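Local coordinates for protein serine protease pet (Escherichia coli, PDB 4OM9) that is an autotransporter enterotoxin of enteroaggregative strains, a secreted serine protease whose passenger domain probably cleaves the host cytoskeletal protein alpha-fodrin, at residues A[52-56]-A[57-61]. Numbering follows the deposited sequence.
Sequences SATAN and GAATS
T54 and A59 meet across a hairpin-like reversal, a worked example of how side-chain acceptors add to the backbone bonds of a turn. A type I beta turn from T54 to G57 reverses the chain just ahead of strand 60-63, an outermost strand of a five-stranded antiparallel sheet in the protease domain, whose family belongs to the PA clan.

Backbone bonds set the frame. A53 and T60 form a single beta bridge, flanked on one side by the bond from S61 N to S52 O (2.7 Å). On the other side T54 N gives a nearly straight bond to A59 O, with 177° at the hydrogen. The turn itself is closed by G57 N to T54 O, and G57 leaves it with a positive phi.

Side-chain acceptors then take the amides that follow. The hydroxyl of T54 sits between its own N and carbonyl carbon (chi1 58°), which turns OG1 into the bend, where it receives A59 N at 3.1 Å. N56 folds its amide back over the turn, and OD1 accepts A58 N at 2.9 Å; the donor stands 50° out of the amide plane, above it and away from the lone pairs. The other end of that amide, ND2, is held by S79 O, which fixes the flip of the group. S52 OG is hydrogen-bonded to T114 OG1.

Apolar contacts fill in beside these bonds. T60 CG2 lies 3.9 Å from S52 CB. Q83 of strand 82-85 touches the side chains of both T54 and A59, and between these two T54 CG2 rests against A59 CB at 3.6 Å.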
ATOM      1  N   SER A  52      -5.882  18.035 -17.150  1.00 32.74           N
ATOM      2  CA  SER A  52      -6.742  18.939 -17.948  1.00 31.74           C
ATOM      3  C   SER A  52      -6.412  18.902 -19.452  1.00 29.69           C
ATOM      4  O   SER A  52      -7.184  19.402 -20.292  1.00 29.74           O
ATOM      5  CB  SER A  52      -6.637  20.371 -17.435  1.00 30.70           C
ATOM      6  OG  SER A  52      -6.904  20.425 -16.045  1.00 36.18           O
ATOM      7  N   ALA A  53      -5.278  18.298 -19.791  1.00 25.72           N
ATOM      8  CA  ALA A  53      -4.879  18.124 -21.187  1.00 26.20           C
ATOM      9  C   ALA A  53      -5.787  17.122 -21.906  1.00 24.86           C
ATOM     10  O   ALA A  53      -6.184  16.110 -21.327  1.00 24.77           O
ATOM     11  CB  ALA A  53      -3.399  17.664 -21.279  1.00 25.67           C
ATOM     12  N   THR A  54      -6.125  17.420 -23.160  1.00 25.79           N
ATOM     13  CA  THR A  54      -6.755  16.438 -24.029  1.00 25.09           C
ATOM     14  C   THR A  54      -5.836  15.235 -24.216  1.00 24.31           C
ATOM     15  O   THR A  54      -4.619  15.375 -24.195  1.00 24.58           O
ATOM     16  CB  THR A  54      -7.066  17.026 -25.416  1.00 25.26           C
ATOM     17  OG1 THR A  54      -5.845  17.492 -26.013  1.00 26.64           O
ATOM     18  CG2 THR A  54      -8.075  18.210 -25.325  1.00 25.62           C
ATOM     19  N   ALA A  55      -6.428  14.063 -24.427  1.00 30.89           N
ATOM     20  CA  ALA A  55      -5.693  12.840 -24.732  1.00 29.68           C
ATOM     21  C   ALA A  55      -4.614  13.067 -25.778  1.00 31.25           C
ATOM     22  O   ALA A  55      -3.500  12.559 -25.649  1.00 31.90           O
ATOM     23  CB  ALA A  55      -6.639  11.773 -25.205  1.00 28.64           C
ATOM     24  N   ASN A  56      -4.927  13.842 -26.810  1.00 25.12           N
ATOM     25  CA  ASN A  56      -3.962  14.047 -27.875  1.00 28.52           C
ATOM     26  C   ASN A  56      -3.062  15.263 -27.612  1.00 29.27           C
ATOM     27  O   ASN A  56      -2.192  15.588 -28.412  1.00 26.15           O
ATOM     28  CB  ASN A  56      -4.675  14.170 -29.225  1.00 26.33           C
ATOM     29  CG  ASN A  56      -5.294  15.523 -29.437  1.00 26.69           C
ATOM     30  OD1 ASN A  56      -5.371  16.354 -28.514  1.00 26.63           O
ATOM     31  ND2 ASN A  56      -5.771  15.760 -30.669  1.00 28.24           N
ATOM     32  N   GLY A  57      -3.313  15.954 -26.505  1.00 28.95           N
ATOM     33  CA  GLY A  57      -2.488  17.073 -26.100  1.00 26.00           C
ATOM     34  C   GLY A  57      -2.753  18.422 -26.758  1.00 28.29           C
ATOM     35  O   GLY A  57      -2.242  19.433 -26.276  1.00 30.51           O
ATOM     36  N   ALA A  58      -3.569  18.470 -27.812  1.00 31.39           N
ATOM     37  CA  ALA A  58      -3.645  19.698 -28.582  1.00 34.97           C
ATOM     38  C   ALA A  58      -4.549  20.761 -27.941  1.00 34.14           C
ATOM     39  O   ALA A  58      -4.571  21.909 -28.385  1.00 31.69           O
ATOM     40  CB  ALA A  58      -4.095  19.401 -29.997  1.00 35.71           C
ATOM     41  N   ALA A  59      -5.265  20.405 -26.884  1.00 27.66           N
ATOM     42  CA  ALA A  59      -6.057  21.411 -26.188  1.00 27.42           C
ATOM     43  C   ALA A  59      -6.053  21.134 -24.702  1.00 27.52           C
ATOM     44  O   ALA A  59      -5.640  20.073 -24.280  1.00 27.79           O
ATOM     45  CB  ALA A  59      -7.529  21.460 -26.737  1.00 26.48           C
ATOM     46  N   THR A  60      -6.543  22.094 -23.927  1.00 30.69           N
ATOM     47  CA  THR A  60      -6.587  22.015 -22.479  1.00 31.52           C
ATOM     48  C   THR A  60      -7.953  22.413 -21.910  1.00 32.18           C
ATOM     49  O   THR A  60      -8.418  23.532 -22.154  1.00 29.94           O
ATOM     50  CB  THR A  60      -5.537  22.934 -21.853  1.00 31.08           C
ATOM     51  OG1 THR A  60      -4.251  22.576 -22.353  1.00 31.40           O
ATOM     52  CG2 THR A  60      -5.554  22.806 -20.341  1.00 31.33           C
ATOM     53  N   SER A  61      -8.548  21.533 -21.107  1.00 29.27           N
ATOM     54  CA  SER A  61      -9.818  21.831 -20.467  1.00 29.41           C
ATOM     55  C   SER A  61      -9.677  22.963 -19.466  1.00 29.41           C
ATOM     56  O   SER A  61      -8.693  23.046 -18.741  1.00 29.22           O
ATOM     57  CB  SER A  61     -10.402  20.602 -19.751  1.00 29.43           C
ATOM     58  OG  SER A  61     -11.419  21.004 -18.845  1.00 29.66           O
TER